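Local coordinates for OxyA protein (Actinoplanes teichomyceticus, PDB 5HH3) that is a heme-thiolate cytochrome P450 that probably catalyses a phenolic coupling in the cyclisation of the peptide during glycopeptide antibiotic biosynthesis, at residues B[131-134]-B[139-142]; B[151-156]-B[164-169]; B[125-130]-B[366-371]; B[278-283]-B[331-336]. All coordinates share one frame; numbering follows the deposited sequence.

Contact 1 of 4, residues B[131-134]-B[139-142]; sequences DAIE and PVDF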
# COMPACT_ATOMS: atom_id res chain seq x y z
N ASP B 131 3.55 -40.95 1.43
CA ASP B 131 2.99 -42.01 2.29
C ASP B 131 1.81 -41.48 3.11
O ASP B 131 0.79 -42.15 3.21
CB ASP B 131 4.06 -42.61 3.24
CG ASP B 131 5.11 -43.45 2.51
OD1 ASP B 131 4.95 -43.70 1.30
OD2 ASP B 131 6.12 -43.86 3.15
N ALA B 132 1.96 -40.30 3.71
CA ALA B 132 0.87 -39.69 4.49
C ALA B 132 -0.38 -39.37 3.64
O ALA B 132 -1.50 -39.54 4.09
CB ALA B 132 1.35 -38.42 5.18
N ILE B 133 -0.17 -38.89 2.41
CA ILE B 133 -1.28 -38.63 1.47
C ILE B 133 -1.98 -39.94 1.15
O ILE B 133 -3.21 -40.02 1.22
CB ILE B 133 -0.78 -37.94 0.16
CG1 ILE B 133 -0.34 -36.51 0.44
CG2 ILE B 133 -1.87 -37.95 -0.92
CD1 ILE B 133 0.50 -35.88 -0.65
N GLU B 134 -1.20 -40.96 0.82
CA GLU B 134 -1.76 -42.28 0.50
C GLU B 134 -2.57 -42.85 1.67
O GLU B 134 -3.69 -43.34 1.48
CB GLU B 134 -0.66 -43.26 0.04
CG GLU B 134 -1.20 -44.49 -0.68
CD GLU B 134 -0.16 -45.27 -1.48
OE1 GLU B 134 1.07 -45.05 -1.34
OE2 GLU B 134 -0.59 -46.13 -2.27
N PRO B 139 -10.51 -38.20 -1.70
CA PRO B 139 -9.75 -37.08 -2.27
C PRO B 139 -8.94 -36.31 -1.22
O PRO B 139 -9.42 -36.15 -0.09
CB PRO B 139 -10.85 -36.20 -2.87
CG PRO B 139 -12.01 -36.42 -1.98
CD PRO B 139 -11.94 -37.87 -1.55
N VAL B 140 -7.74 -35.85 -1.58
CA VAL B 140 -6.84 -35.14 -0.65
C VAL B 140 -6.53 -33.73 -1.19
O VAL B 140 -6.32 -33.56 -2.39
CB VAL B 140 -5.51 -35.90 -0.45
CG1 VAL B 140 -4.55 -35.14 0.46
CG2 VAL B 140 -5.73 -37.28 0.13
N ASP B 141 -6.47 -32.75 -0.29
CA ASP B 141 -6.02 -31.40 -0.63
C ASP B 141 -4.48 -31.32 -0.70
O ASP B 141 -3.80 -31.31 0.32
CB ASP B 141 -6.56 -30.38 0.37
CG ASP B 141 -6.40 -28.93 -0.11
OD1 ASP B 141 -5.65 -28.63 -1.09
OD2 ASP B 141 -7.01 -28.06 0.53
N PHE B 142 -3.95 -31.22 -1.91
CA PHE B 142 -2.50 -31.17 -2.12
C PHE B 142 -1.82 -29.84 -1.71
O PHE B 142 -0.59 -29.76 -1.69
CB PHE B 142 -2.15 -31.55 -3.58
CG PHE B 142 -2.01 -33.03 -3.80
CD1 PHE B 142 -3.02 -33.91 -3.44
CD2 PHE B 142 -0.84 -33.57 -4.35
CE1 PHE B 142 -2.90 -35.27 -3.65
CE2 PHE B 142 -0.72 -34.94 -4.54
CZ PHE B 142 -1.74 -35.78 -4.19
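Ile-133 reaches from its helix toward Val-140 and Phe-142, and its branch methyl serves both. CG2 touches each partner, with CG2 of Ile-133 3.9 Å from CZ of Phe-142 and 4.1 Å from CG2 of Val-140. The longer arm comes over the ring: CD1 of Ile-133 stands 4.1 Å above one face of the Phe-142 ring, displaced toward its rim. The two side chains cross at about a right angle. With chi1 at -70°, CG2 is anti to the backbone N and CG1 lies beside that N, which leaves CG1 to carry CD1 over the ring face.

Both methyls of Val-140, CG1 and CG2, lie against CG2 of Ile-133. The CG2 of Val-140 also lies 3.9 Å from the carbonyl O of Ile-133, packing against the helix backbone itself. Branched aliphatic residues suit this place, since no hydrogen bond crosses the contact and all three side chains are buried. The carbonyl O of Val-140 lies at the edge of the Phe-142 ring, in its plane.

Asp-141 turns the chain into the next helix, its OD1 accepting from the N of Val-143 as an N-cap. Strand 140-141 pairs antiparallel with strand 394-396, Trp-397 packs on both Ile-133 and Val-140, and Arg-145 and Phe-146 of helix 142-159 complete the surroundings of Ile-133.

Contact 2 of 4, residues B[151-156]-B[164-169]; sequences ATTATC and DDQADL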
# COMPACT_ATOMS: atom_id res chain seq x y z
N ALA B 151 7.34 -28.43 1.81
CA ALA B 151 8.05 -27.14 1.98
C ALA B 151 8.54 -26.89 3.42
O ALA B 151 9.70 -26.53 3.61
CB ALA B 151 7.21 -25.97 1.50
N THR B 152 7.67 -27.10 4.39
CA THR B 152 8.01 -26.85 5.79
C THR B 152 9.14 -27.77 6.28
O THR B 152 10.09 -27.31 6.90
CB THR B 152 6.81 -27.05 6.72
OG1 THR B 152 5.75 -26.20 6.29
CG2 THR B 152 7.16 -26.70 8.15
N THR B 153 9.00 -29.06 6.00
CA THR B 153 9.96 -30.06 6.45
C THR B 153 11.31 -29.87 5.77
O THR B 153 12.32 -29.82 6.45
CB THR B 153 9.42 -31.49 6.25
OG1 THR B 153 8.17 -31.60 6.90
CG2 THR B 153 10.35 -32.51 6.86
N ALA B 154 11.32 -29.72 4.45
CA ALA B 154 12.57 -29.52 3.70
C ALA B 154 13.31 -28.24 4.14
O ALA B 154 14.53 -28.27 4.30
CB ALA B 154 12.31 -29.49 2.20
N THR B 155 12.58 -27.13 4.32
CA THR B 155 13.22 -25.88 4.76
C THR B 155 13.72 -25.97 6.20
O THR B 155 14.84 -25.55 6.47
CB THR B 155 12.33 -24.62 4.59
OG1 THR B 155 11.11 -24.76 5.32
CG2 THR B 155 12.04 -24.37 3.15
N CYS B 156 12.92 -26.51 7.12
CA CYS B 156 13.37 -26.72 8.50
C CYS B 156 14.56 -27.68 8.61
O CYS B 156 15.48 -27.42 9.37
CB CYS B 156 12.23 -27.17 9.43
SG CYS B 156 11.02 -25.87 9.74
N ASP B 164 11.28 -32.87 16.07
CA ASP B 164 10.39 -32.65 17.21
C ASP B 164 9.96 -31.19 17.38
O ASP B 164 8.85 -30.94 17.86
CB ASP B 164 11.07 -33.11 18.51
CG ASP B 164 11.07 -34.63 18.67
OD1 ASP B 164 10.57 -35.35 17.77
OD2 ASP B 164 11.57 -35.10 19.72
N ASP B 165 10.83 -30.26 16.99
CA ASP B 165 10.58 -28.82 17.17
C ASP B 165 9.88 -28.15 16.01
O ASP B 165 9.33 -27.07 16.19
CB ASP B 165 11.91 -28.08 17.41
CG ASP B 165 12.62 -28.49 18.69
OD1 ASP B 165 11.95 -28.89 19.67
OD2 ASP B 165 13.86 -28.38 18.72
N GLN B 166 9.88 -28.77 14.83
CA GLN B 166 9.56 -28.05 13.60
C GLN B 166 8.13 -27.52 13.53
O GLN B 166 7.92 -26.37 13.12
CB GLN B 166 9.84 -28.91 12.35
CG GLN B 166 11.31 -29.28 12.17
CD GLN B 166 11.59 -30.04 10.89
OE1 GLN B 166 10.68 -30.34 10.13
NE2 GLN B 166 12.85 -30.35 10.65
N ALA B 167 7.17 -28.35 13.93
CA ALA B 167 5.75 -27.97 13.85
C ALA B 167 5.43 -26.73 14.69
O ALA B 167 4.76 -25.81 14.21
CB ALA B 167 4.87 -29.15 14.27
N ASP B 168 5.92 -26.71 15.94
CA ASP B 168 5.69 -25.60 16.87
C ASP B 168 6.39 -24.32 16.40
O ASP B 168 5.80 -23.25 16.45
CB ASP B 168 6.16 -25.95 18.30
CG ASP B 168 5.25 -26.97 19.00
OD1 ASP B 168 4.17 -27.31 18.47
OD2 ASP B 168 5.61 -27.44 20.11
N LEU B 169 7.63 -24.46 15.94
CA LEU B 169 8.45 -23.33 15.54
C LEU B 169 7.89 -22.67 14.28
O LEU B 169 7.74 -21.45 14.23
CB LEU B 169 9.90 -23.78 15.33
CG LEU B 169 10.93 -22.67 15.06
CD1 LEU B 169 11.16 -21.82 16.31
CD2 LEU B 169 12.23 -23.29 14.57
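Cys-156 and Gln-166 make the tight heart of this helix pair. The methylene of the cysteine presses on the flat of the glutamine amide: CB of Cys-156 is 3.3 Å from CD of Gln-166, and somewhat farther, by similar amounts, from OE1 and NE2, so it stands over the middle of the group. The sulfur takes the less intimate place, SG of Cys-156 lying 4.2 Å from CB of Gln-166. Extended beyond CG (chi2 -176°), the glutamine carries its amide straight across to the partner helix. There OE1 of Gln-166 comes 3.8 Å from CA of Thr-153 and 3.9 Å from the CG2 methyl of the same residue, without a hydrogen bond.

The other end of the amide is well gripped, for NE2 donates to OD1 of Asp-157 and to the carbonyl O of Ile-161. These two acceptors should fix the rotation of the buried group; a glutamine, long and able to donate twice, suits the position, while small Cys-156 lets it lie close.

Packing thins out to one side. Thr-152, partly exposed, approaches no nearer than 5.0 Å with its side chain, and the threonine hydroxyls turn back to their own helix, OG1 of Thr-152 to O of Trp-148 and OG1 of Thr-153 to O of Ser-149. Ala-167, pointing away from the partner helix, and Asp-168, salt-bridged to Arg-171, are exposed. The axes of 151-156 and 164-169 approach to 10.4 Å, their directions 119° apart, in successive helices joined by a short linker, corresponding to helices E and F of the P450 fold.

Contact 3 of 4, residues B[125-130]-B[366-371]; sequences VVQDSL and AHRFPT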
# COMPACT_ATOMS: atom_id res chain seq x y z
N VAL B 125 11.91 -36.85 2.62
CA VAL B 125 10.80 -35.96 2.97
C VAL B 125 9.66 -36.14 1.97
O VAL B 125 8.50 -36.22 2.37
CB VAL B 125 11.23 -34.48 3.04
CG1 VAL B 125 10.01 -33.56 3.13
CG2 VAL B 125 12.14 -34.27 4.25
N VAL B 126 10.00 -36.19 0.68
CA VAL B 126 9.00 -36.40 -0.35
C VAL B 126 8.27 -37.76 -0.15
O VAL B 126 7.04 -37.80 -0.18
CB VAL B 126 9.58 -36.41 -1.75
CG1 VAL B 126 8.44 -36.41 -2.75
CG2 VAL B 126 10.51 -35.23 -2.00
N GLN B 127 9.03 -38.83 0.04
CA GLN B 127 8.41 -40.16 0.24
C GLN B 127 7.50 -40.20 1.47
O GLN B 127 6.42 -40.77 1.40
CB GLN B 127 9.48 -41.28 0.32
CG GLN B 127 10.24 -41.50 -0.98
CD GLN B 127 9.33 -41.88 -2.14
OE1 GLN B 127 8.48 -42.76 -2.02
NE2 GLN B 127 9.51 -41.23 -3.28
N ASP B 128 7.92 -39.55 2.56
CA ASP B 128 7.08 -39.48 3.78
C ASP B 128 5.78 -38.70 3.53
O ASP B 128 4.71 -39.14 3.90
CB ASP B 128 7.85 -38.83 4.96
CG ASP B 128 8.98 -39.71 5.49
OD1 ASP B 128 8.87 -40.96 5.45
OD2 ASP B 128 10.00 -39.15 5.96
N SER B 129 5.88 -37.55 2.86
CA SER B 129 4.70 -36.77 2.53
C SER B 129 3.72 -37.58 1.65
O SER B 129 2.51 -37.53 1.87
CB SER B 129 5.09 -35.44 1.84
OG SER B 129 5.82 -34.62 2.76
N LEU B 130 4.26 -38.31 0.68
CA LEU B 130 3.42 -39.14 -0.21
C LEU B 130 2.81 -40.35 0.50
O LEU B 130 1.66 -40.71 0.23
CB LEU B 130 4.22 -39.58 -1.46
CG LEU B 130 4.67 -38.45 -2.39
CD1 LEU B 130 5.75 -38.91 -3.35
CD2 LEU B 130 3.51 -37.88 -3.17
N ALA B 366 4.86 -38.07 -9.63
CA ALA B 366 4.50 -38.74 -10.89
C ALA B 366 4.61 -40.27 -10.79
O ALA B 366 3.74 -40.96 -11.26
CB ALA B 366 5.34 -38.23 -12.04
N HIS B 367 5.68 -40.76 -10.14
CA HIS B 367 5.84 -42.20 -9.89
C HIS B 367 4.84 -42.79 -8.91
O HIS B 367 4.41 -43.93 -9.08
CB HIS B 367 7.26 -42.54 -9.40
CG HIS B 367 8.26 -42.63 -10.51
ND1 HIS B 367 9.09 -41.58 -10.85
CD2 HIS B 367 8.55 -43.63 -11.37
CE1 HIS B 367 9.84 -41.94 -11.88
NE2 HIS B 367 9.53 -43.18 -12.21
N ARG B 368 4.49 -42.04 -7.86
CA ARG B 368 3.60 -42.60 -6.84
C ARG B 368 2.15 -42.65 -7.33
O ARG B 368 1.44 -43.60 -7.06
CB ARG B 368 3.67 -41.81 -5.54
CG ARG B 368 2.80 -42.37 -4.42
CD ARG B 368 3.29 -43.74 -3.95
NE ARG B 368 4.53 -43.56 -3.21
CZ ARG B 368 4.63 -43.41 -1.89
NH1 ARG B 368 5.82 -43.20 -1.36
NH2 ARG B 368 3.56 -43.46 -1.09
N PHE B 369 1.71 -41.60 -8.01
CA PHE B 369 0.33 -41.46 -8.42
C PHE B 369 0.27 -41.17 -9.91
O PHE B 369 -0.06 -40.07 -10.30
CB PHE B 369 -0.35 -40.34 -7.62
CG PHE B 369 -0.42 -40.59 -6.12
CD1 PHE B 369 -0.93 -41.78 -5.62
CD2 PHE B 369 0.00 -39.62 -5.21
CE1 PHE B 369 -1.00 -42.02 -4.25
CE2 PHE B 369 -0.07 -39.84 -3.84
CZ PHE B 369 -0.57 -41.03 -3.36
N PRO B 370 0.59 -42.17 -10.76
CA PRO B 370 0.44 -41.96 -12.21
C PRO B 370 -1.00 -41.72 -12.69
O PRO B 370 -1.18 -41.24 -13.81
CB PRO B 370 1.01 -43.26 -12.82
CG PRO B 370 0.92 -44.25 -11.72
CD PRO B 370 1.23 -43.47 -10.48
N THR B 371 -1.99 -42.06 -11.87
CA THR B 371 -3.42 -41.83 -12.13
C THR B 371 -3.96 -40.53 -11.50
O THR B 371 -5.18 -40.31 -11.47
CB THR B 371 -4.26 -43.00 -11.58
OG1 THR B 371 -3.88 -43.23 -10.21
CG2 THR B 371 -4.00 -44.27 -12.38
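Arg-368 meets Gln-127 and Leu-130 with different parts of its guanidinium. At the edge, NH1 of Arg-368 donates to OE1 of Gln-127 over 2.8 Å, with an N-H...O angle of 145°. The oxygen lies in the guanidinium plane, yet the donor stands above the plane of the amide carbonyl, the two flat groups being turned 43° apart. Over one face comes Leu-130, its CB 3.8 Å above the guanidinium plane and over its centre. An aliphatic carbon suits that face, because the guanidinium donates in its plane and leaves its flat sides to packing.

Nearer the base of the arginine, CD2 of Leu-130 touches CE2 of Phe-369 at 4.1 Å, the two side chains running antiparallel to one another. One face of the Phe-369 ring packs on the arginine stem: CG of Arg-368 sits 3.6 Å above the centre of the ring. The stem folds back twice, at chi2 and chi3, which brings the charged end round to helix 112-136 instead of letting it run outward.

A second shell sets these groups. NH2 of Arg-368 forms salt bridges with OD1 of Asp-131, next to Leu-130, and OE1 of Glu-134, about one turn beyond Leu-130, and probably owes its fixed orientation to them. The ring of Phe-369 stacks with the C-terminal Trp-397, while Val-126 packs on Ala-361 and Ala-364. Helices 112-136 and 351-368 correspond to helices D and L of a cytochrome P450, two members of the D-E-I-L bundle at the core of the fold, here joined at the C-terminal end of L.

Contact 4 of 4, residues B[278-283]-B[331-336]; sequences VIRYLT and ITRVRP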
# COMPACT_ATOMS: atom_id res chain seq x y z
N VAL B 278 8.89 -26.36 -16.66
CA VAL B 278 7.83 -26.30 -15.66
C VAL B 278 7.89 -24.96 -14.95
O VAL B 278 6.87 -24.31 -14.75
CB VAL B 278 7.92 -27.45 -14.64
CG1 VAL B 278 6.86 -27.31 -13.55
CG2 VAL B 278 7.75 -28.79 -15.33
N ILE B 279 9.10 -24.55 -14.57
CA ILE B 279 9.32 -23.25 -13.92
C ILE B 279 8.93 -22.07 -14.83
O ILE B 279 8.23 -21.16 -14.40
CB ILE B 279 10.78 -23.10 -13.41
CG1 ILE B 279 11.01 -24.03 -12.22
CG2 ILE B 279 11.05 -21.65 -13.04
CD1 ILE B 279 12.46 -24.26 -11.83
N ARG B 280 9.38 -22.10 -16.08
CA ARG B 280 9.00 -21.07 -17.07
C ARG B 280 7.48 -20.92 -17.20
O ARG B 280 6.96 -19.81 -17.14
CB ARG B 280 9.55 -21.38 -18.46
CG ARG B 280 9.26 -20.29 -19.51
CD ARG B 280 9.39 -20.79 -20.94
NE ARG B 280 8.35 -21.76 -21.28
CZ ARG B 280 7.12 -21.48 -21.71
NH1 ARG B 280 6.71 -20.22 -21.86
NH2 ARG B 280 6.29 -22.47 -22.00
N TYR B 281 6.81 -22.03 -17.41
CA TYR B 281 5.36 -22.03 -17.66
C TYR B 281 4.59 -21.56 -16.43
O TYR B 281 3.71 -20.73 -16.56
CB TYR B 281 4.88 -23.41 -18.09
CG TYR B 281 3.43 -23.45 -18.52
CD1 TYR B 281 3.03 -22.89 -19.72
CD2 TYR B 281 2.47 -24.03 -17.71
CE1 TYR B 281 1.70 -22.93 -20.13
CE2 TYR B 281 1.15 -24.08 -18.09
CZ TYR B 281 0.77 -23.53 -19.31
OH TYR B 281 -0.53 -23.59 -19.69
N LEU B 282 4.94 -22.06 -15.25
CA LEU B 282 4.20 -21.72 -14.04
C LEU B 282 4.46 -20.31 -13.50
O LEU B 282 3.53 -19.65 -13.04
CB LEU B 282 4.45 -22.74 -12.92
CG LEU B 282 3.92 -24.15 -13.15
CD1 LEU B 282 4.18 -25.01 -11.92
CD2 LEU B 282 2.43 -24.13 -13.48
N THR B 283 5.74 -19.90 -13.51
CA THR B 283 6.19 -18.58 -13.00
C THR B 283 5.40 -18.13 -11.77
O THR B 283 4.60 -17.19 -11.84
CB THR B 283 6.14 -17.49 -14.12
OG1 THR B 283 6.93 -17.94 -15.23
CG2 THR B 283 6.69 -16.16 -13.61
N ILE B 331 7.19 -30.15 -22.24
CA ILE B 331 8.23 -30.69 -21.41
C ILE B 331 9.51 -31.11 -22.17
O ILE B 331 10.56 -31.29 -21.54
CB ILE B 331 7.66 -31.87 -20.57
CG1 ILE B 331 8.49 -32.11 -19.32
CG2 ILE B 331 7.50 -33.13 -21.41
CD1 ILE B 331 7.70 -32.79 -18.23
N THR B 332 9.43 -31.27 -23.50
CA THR B 332 10.59 -31.62 -24.34
C THR B 332 11.31 -30.40 -24.95
O THR B 332 12.27 -30.58 -25.70
CB THR B 332 10.18 -32.52 -25.54
OG1 THR B 332 9.43 -31.75 -26.47
CG2 THR B 332 9.34 -33.73 -25.09
N ARG B 333 10.86 -29.18 -24.67
CA ARG B 333 11.51 -27.97 -25.18
C ARG B 333 13.00 -27.97 -24.81
O ARG B 333 13.37 -28.14 -23.65
CB ARG B 333 10.84 -26.70 -24.64
CG ARG B 333 11.32 -25.40 -25.27
CD ARG B 333 10.89 -24.17 -24.47
NE ARG B 333 9.46 -24.21 -24.21
CZ ARG B 333 8.52 -24.00 -25.13
NH1 ARG B 333 8.82 -23.64 -26.38
NH2 ARG B 333 7.24 -24.13 -24.78
N VAL B 334 13.85 -27.79 -25.82
CA VAL B 334 15.29 -27.74 -25.66
C VAL B 334 15.69 -26.41 -25.00
O VAL B 334 15.32 -25.35 -25.48
CB VAL B 334 16.00 -27.95 -27.01
CG1 VAL B 334 17.49 -27.66 -26.92
CG2 VAL B 334 15.75 -29.38 -27.49
N ARG B 335 16.43 -26.51 -23.90
CA ARG B 335 16.94 -25.37 -23.14
C ARG B 335 15.94 -24.22 -22.94
O ARG B 335 16.14 -23.11 -23.44
CB ARG B 335 18.28 -24.88 -23.75
CG ARG B 335 19.43 -25.85 -23.48
CD ARG B 335 20.77 -25.35 -24.04
NE ARG B 335 20.74 -25.25 -25.50
CZ ARG B 335 20.90 -26.26 -26.36
NH1 ARG B 335 21.14 -27.51 -25.95
NH2 ARG B 335 20.83 -26.02 -27.67
N PRO B 336 14.84 -24.48 -22.20
CA PRO B 336 13.86 -23.41 -21.95
C PRO B 336 14.48 -22.22 -21.21
O PRO B 336 15.27 -22.41 -20.29
CB PRO B 336 12.79 -24.09 -21.07
CG PRO B 336 13.04 -25.56 -21.17
CD PRO B 336 14.50 -25.71 -21.47
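NH1 of Arg-280 is gripped by two oxygens, OD1 of Asp-327 in a salt bridge and the carbonyl O of Asn-318, while its neighbour NH2 faces Arg-333. The two guanidinium groups come within 3.4 Å at NH2 of Arg-280 and NH2 of Arg-333, but two donors cannot bond, and their planes stand 75° apart. What gathers them is the carboxylate of Glu-277: its OE1 takes NH2 of Arg-280 and its OE2 takes NE of Arg-333. Glu-277 and Arg-280 are the ExxR pair of the P450 helix K, and Arg-333, from the meander region, probably completes the E-R-R triad, as its bond to Glu-277 suggests. Arginine suits both places, since its several in-plane N-H groups can serve a carboxylate and other oxygens together.

Both side chains leave with CG anti to the backbone N and then bend at chi3, 68° in Arg-280 and -52° in Arg-333, crossing at about a right angle. NH2 of Arg-333 also makes a weak hydrogen bond to O of Glu-326. Where the helix ends, OG1 of Thr-283 donates to the carbonyl O of Arg-280 at 2.7 Å, from above the carbonyl plane.

In the fold
Contacts 1 and 3 share helix 112-136 and lie side by side, their centres about 9 Å apart; Ile-133 packs on Phe-369 where they meet. Contact 2 follows contact 1 along the chain, its first segment on helix 142-159, which starts right after strand 140-141; it touches contact 3 through Thr-153 and Val-125, although their centres are about 20 Å apart. Contact 4 comes later, about 22 Å from contact 3 between centres, and touches none of the others. The loop closed by contact 3 encloses the other three, so contact 3 ties an early helix to the one following the heme-binding Cys-348, joining distant parts of the P450 fold.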